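Local coordinates for PFC0360w protein (Plasmodium falciparum, PDB 3NI8) that probably activates the ATPase of the chaperone Hsp90, at residues V33-F38 with H81-K86; V100-I105 with T112-T117. All coordinates share one frame; numbering follows the deposited sequence.

Contact 1: residues V33-F38 with H81-K86. With IPA (isopropyl alcohol), chain B.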
# COMPACT_ATOMS: atom_id res chain seq x y z
N VAL A 33 5.51 11.33 7.52
CA VAL A 33 4.28 10.90 8.16
C VAL A 33 3.52 9.93 7.23
O VAL A 33 2.97 8.92 7.68
CB VAL A 33 3.47 12.17 8.58
CG1 VAL A 33 1.99 11.98 8.52
CG2 VAL A 33 3.87 12.63 9.97
N LEU A 34 3.51 10.22 5.94
CA LEU A 34 2.91 9.29 4.97
C LEU A 34 3.74 8.01 4.83
O LEU A 34 3.19 6.91 4.79
CB LEU A 34 2.70 9.95 3.63
CG LEU A 34 1.66 11.06 3.61
CD1 LEU A 34 1.58 11.66 2.24
CD2 LEU A 34 0.29 10.49 4.06
N PHE A 35 5.07 8.17 4.77
CA PHE A 35 6.01 7.04 4.77
C PHE A 35 5.79 6.11 5.98
O PHE A 35 5.75 4.88 5.82
CB PHE A 35 7.46 7.55 4.72
CG PHE A 35 8.51 6.46 4.69
CD1 PHE A 35 9.00 5.98 3.49
CD2 PHE A 35 9.01 5.93 5.89
CE1 PHE A 35 9.99 4.96 3.46
CE2 PHE A 35 9.97 4.90 5.88
CZ PHE A 35 10.46 4.43 4.66
N ASN A 36 5.69 6.70 7.17
CA ASN A 36 5.34 5.96 8.40
C ASN A 36 4.09 5.13 8.20
O ASN A 36 4.06 3.95 8.52
CB ASN A 36 5.13 6.90 9.60
CG ASN A 36 4.58 6.17 10.83
OD1 ASN A 36 3.37 6.20 11.10
ND2 ASN A 36 5.46 5.52 11.58
N ALA A 37 3.07 5.76 7.64
CA ALA A 37 1.77 5.12 7.53
C ALA A 37 1.83 3.82 6.70
O ALA A 37 1.00 2.89 6.92
CB ALA A 37 0.74 6.09 6.93
N PHE A 38 2.77 3.75 5.75
CA PHE A 38 2.90 2.58 4.90
C PHE A 38 3.81 1.50 5.48
O PHE A 38 3.77 0.34 4.99
CB PHE A 38 3.39 2.96 3.50
CG PHE A 38 2.29 3.44 2.59
CD1 PHE A 38 1.72 2.57 1.67
CD2 PHE A 38 1.84 4.76 2.66
CE1 PHE A 38 0.70 3.01 0.85
CE2 PHE A 38 0.83 5.20 1.83
CZ PHE A 38 0.26 4.34 0.91
N HIS A 81 11.09 8.96 0.93
CA HIS A 81 10.65 9.30 -0.43
C HIS A 81 9.98 8.17 -1.23
O HIS A 81 9.06 8.43 -2.00
CB HIS A 81 11.83 9.87 -1.22
CG HIS A 81 12.28 11.22 -0.74
ND1 HIS A 81 13.55 11.46 -0.26
CD2 HIS A 81 11.61 12.40 -0.65
CE1 HIS A 81 13.65 12.73 0.09
NE2 HIS A 81 12.48 13.32 -0.13
N LYS A 82 10.45 6.94 -1.03
CA LYS A 82 10.01 5.79 -1.85
C LYS A 82 10.07 4.47 -1.08
O LYS A 82 10.97 4.23 -0.25
CB LYS A 82 10.91 5.66 -3.09
CG LYS A 82 10.24 5.33 -4.41
CD LYS A 82 11.26 4.73 -5.40
CE LYS A 82 11.06 5.18 -6.86
NZ LYS A 82 11.18 4.04 -7.89
N ILE A 83 9.09 3.63 -1.37
CA ILE A 83 9.14 2.21 -1.04
C ILE A 83 8.70 1.40 -2.26
O ILE A 83 7.98 1.90 -3.10
CB ILE A 83 8.31 1.83 0.23
CG1 ILE A 83 6.94 2.51 0.22
CG2 ILE A 83 9.04 2.22 1.48
CD1 ILE A 83 6.02 2.03 1.33
N VAL A 84 9.20 0.18 -2.37
CA VAL A 84 8.81 -0.78 -3.40
C VAL A 84 8.56 -2.12 -2.72
O VAL A 84 9.30 -2.51 -1.80
CB VAL A 84 9.90 -0.96 -4.50
CG1 VAL A 84 9.38 -1.87 -5.63
CG2 VAL A 84 10.35 0.40 -5.06
N GLU A 85 7.54 -2.83 -3.17
CA GLU A 85 7.11 -4.09 -2.52
C GLU A 85 6.78 -5.14 -3.55
O GLU A 85 6.27 -4.80 -4.61
CB GLU A 85 5.85 -3.85 -1.68
CG GLU A 85 6.04 -2.79 -0.59
CD GLU A 85 4.75 -2.38 0.07
OE1 GLU A 85 3.65 -2.81 -0.35
OE2 GLU A 85 4.84 -1.59 1.02
N LYS A 86 7.07 -6.40 -3.22
CA LYS A 86 6.26 -7.54 -3.73
C LYS A 86 4.99 -7.56 -2.87
O LYS A 86 5.04 -7.28 -1.68
CB LYS A 86 6.99 -8.87 -3.58
CG LYS A 86 8.42 -8.91 -4.13
CD LYS A 86 8.67 -10.19 -4.96
CE LYS A 86 8.72 -11.45 -4.11
NZ LYS A 86 9.89 -11.35 -3.18
C1 IPA B . 2.69 -2.51 4.03
C2 IPA B . 2.38 -1.84 2.68
C3 IPA B . 0.90 -1.68 2.35
O2 IPA B . 3.05 -0.61 2.60
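Ile-83 reaches from its strand to two phenylalanines of helix 31-39. Its CB points toward the helix and splits into two branches. CG2 goes to Phe-35 and lies 3.5 Å from CE1 of that ring, near its CZ as well. The other branch starts at CG1, which sits between the backbone N and the carbonyl carbon (chi1 44°). Beyond it the chain is extended and carries CD1 to Phe-38, where it lies 3.5 Å from CB. The Phe-38 side chain crosses it at about a right angle. One isoleucine thus spans two residues about one helical turn apart. Phe-35 CE1 also approaches Lys-82 O at 3.9 Å, the oxygen coming in edge-on to the ring.

Further along, a bound isopropyl alcohol, probably from the crystallisation liquor, bridges the two segments. Its O2 lies 2.7 Å from Phe-38 O and 2.6 Å from Glu-85 OE2, and its one proton can serve only one of them at a time.

The helix lies over the sheet. The axis of helix 33-38 runs 9.9 Å from that of strand 82-86, 19° from parallel. Ile-77 and Phe-104 on the flanking strands also touch Phe-35, while Trp-140, Leu-145 and Ile-148 of helix 132-150 pack on Phe-38.

Contact 2: residues V100-I105 with T112-T117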
# COMPACT_ATOMS: atom_id res chain seq x y z
N VAL A 100 4.10 -3.07 -5.91
CA VAL A 100 3.60 -1.79 -5.45
C VAL A 100 4.77 -0.83 -5.24
O VAL A 100 5.75 -1.15 -4.58
CB VAL A 100 2.73 -1.93 -4.16
CG1 VAL A 100 2.36 -0.53 -3.60
CG2 VAL A 100 1.47 -2.76 -4.43
N THR A 101 4.67 0.35 -5.84
CA THR A 101 5.66 1.40 -5.65
C THR A 101 4.93 2.60 -5.08
O THR A 101 3.86 2.97 -5.59
CB THR A 101 6.29 1.80 -7.00
OG1 THR A 101 6.90 0.64 -7.61
CG2 THR A 101 7.32 2.90 -6.82
N VAL A 102 5.46 3.20 -4.03
CA VAL A 102 4.79 4.34 -3.43
C VAL A 102 5.81 5.46 -3.30
O VAL A 102 6.87 5.28 -2.69
CB VAL A 102 4.15 4.03 -2.03
CG1 VAL A 102 3.08 5.10 -1.66
CG2 VAL A 102 3.53 2.62 -1.98
N GLU A 103 5.49 6.59 -3.91
CA GLU A 103 6.33 7.76 -3.83
C GLU A 103 5.66 8.83 -2.98
O GLU A 103 4.43 9.06 -3.07
CB GLU A 103 6.63 8.31 -5.23
CG GLU A 103 7.47 7.38 -6.10
CD GLU A 103 7.42 7.76 -7.58
OE1 GLU A 103 6.67 7.07 -8.33
OE2 GLU A 103 8.08 8.75 -7.99
N PHE A 104 6.48 9.46 -2.13
CA PHE A 104 6.09 10.57 -1.27
C PHE A 104 6.92 11.77 -1.65
O PHE A 104 8.07 11.91 -1.21
CB PHE A 104 6.35 10.19 0.17
CG PHE A 104 5.83 8.83 0.54
CD1 PHE A 104 4.49 8.65 0.84
CD2 PHE A 104 6.68 7.74 0.57
CE1 PHE A 104 4.02 7.41 1.18
CE2 PHE A 104 6.21 6.51 0.89
CZ PHE A 104 4.87 6.34 1.20
N ILE A 105 6.34 12.64 -2.47
CA ILE A 105 7.07 13.74 -3.07
C ILE A 105 6.71 15.06 -2.40
O ILE A 105 5.54 15.44 -2.34
CB ILE A 105 6.73 13.84 -4.60
CG1 ILE A 105 7.12 12.54 -5.34
CG2 ILE A 105 7.35 15.11 -5.24
CD1 ILE A 105 6.19 12.19 -6.52
N THR A 112 2.51 16.95 0.75
CA THR A 112 3.17 15.82 0.08
C THR A 112 2.31 15.25 -1.04
O THR A 112 1.09 15.10 -0.90
CB THR A 112 3.52 14.72 1.08
OG1 THR A 112 4.41 15.26 2.06
CG2 THR A 112 4.20 13.52 0.41
N LYS A 113 2.95 14.93 -2.15
CA LYS A 113 2.26 14.29 -3.26
C LYS A 113 2.46 12.79 -3.18
O LYS A 113 3.58 12.29 -3.34
CB LYS A 113 2.78 14.83 -4.58
CG LYS A 113 1.85 14.60 -5.74
CD LYS A 113 2.44 15.24 -6.99
CE LYS A 113 1.80 14.64 -8.23
NZ LYS A 113 1.81 13.14 -8.16
N LEU A 114 1.37 12.09 -2.90
CA LEU A 114 1.37 10.63 -2.84
C LEU A 114 1.02 10.03 -4.22
O LEU A 114 -0.05 10.26 -4.76
CB LEU A 114 0.41 10.15 -1.75
CG LEU A 114 0.21 8.66 -1.43
CD1 LEU A 114 1.53 7.98 -1.26
CD2 LEU A 114 -0.62 8.49 -0.14
N LYS A 115 1.95 9.25 -4.76
CA LYS A 115 1.75 8.59 -6.03
C LYS A 115 1.94 7.09 -5.84
O LYS A 115 3.07 6.60 -5.64
CB LYS A 115 2.70 9.17 -7.09
CG LYS A 115 2.71 8.44 -8.42
CD LYS A 115 3.48 9.26 -9.49
CE LYS A 115 4.29 8.34 -10.43
NZ LYS A 115 4.91 9.05 -11.60
N LEU A 116 0.83 6.35 -5.87
CA LEU A 116 0.89 4.91 -5.79
C LEU A 116 0.74 4.22 -7.17
O LEU A 116 -0.25 4.44 -7.89
CB LEU A 116 -0.13 4.37 -4.78
CG LEU A 116 -0.01 2.88 -4.41
CD1 LEU A 116 -0.61 2.66 -3.05
CD2 LEU A 116 -0.68 1.94 -5.43
N THR A 117 1.73 3.39 -7.52
CA THR A 117 1.70 2.57 -8.74
C THR A 117 1.60 1.08 -8.42
O THR A 117 2.45 0.53 -7.72
CB THR A 117 2.94 2.79 -9.67
OG1 THR A 117 3.25 4.18 -9.75
CG2 THR A 117 2.65 2.29 -11.07
O HOH W 1 5.11 -0.66 -9.20
O HOH W 2 4.44 5.35 -7.76
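Val-102, Phe-104, Leu-114 and Leu-116 line one face of a two-stranded antiparallel hairpin. Leu-114 is central among them. Its CG stands anti to the backbone N (chi1 -179°), and the turn at chi2 (49°) brings CD1 toward the other strand. There CD1 lies 3.3 Å from Val-102 CG1, the two side chains crossing at a slant. The same methyl is 3.5 Å from Phe-104 CE1. Phe-104 and Leu-114 run side by side, pointing the same way. Trp-140 and Leu-145 of helix 132-150 cover Leu-116 and Leu-114 in turn.

The opposite face carries Thr-101, Glu-103, Ile-105, Lys-113, Lys-115 and Thr-117. Glu-103 and Lys-115 lie alongside each other. Glu-103 OE1 comes 3.4 Å from Lys-115 CE, but stays 4.2 Å from NZ, too far for a salt bridge. Ile-105 and Lys-113 face each other at their CB atoms.

The backbones are joined by six hydrogen bonds in three hydrogen-bonded pairs. The shortest runs from Lys-113 N to Ile-105 O at 2.6 Å.

A water sits among Glu-103 OE1, Lys-115 O and Thr-117 OG1, 2.6 Å from that hydroxyl. More acceptors lie within its reach than its protons can serve. A second water lies 2.7 Å from Thr-101 OG1 and makes a longer approach to Thr-117 O. The hairpin is therefore two-sided: an apolar face packs against helices, and a largely polar face carries charges and ordered water. The opposite charges of Glu-103 and Lys-115 probably attract each other without forming a salt bridge, and Lys-115 also has a long, weak ion pair with Glu-22 of strand 21-27.

How the contacts relate
From the N terminus the chain passes through strand 21-27 and enters helix 31-39, the first half of contact 1. It then runs through helix 41-47 and strands 54-55, 62-65 and 70-78 before strand 82-89 closes that contact over 42 intervening residues. Contact 2 follows in series, neither nested nor crossed, and closes a short hairpin between strands 98-106 and 111-119. The two contacts meet directly. Strands 82-89 and 98-106 are neighbours in the antiparallel sheet, joined where Glu-85 N lies 2.8 Å from Val-100 O. Leu-34 also packs on Phe-104 and Thr-112, so helix 31-39, half of contact 1, also packs on the hairpin of contact 2.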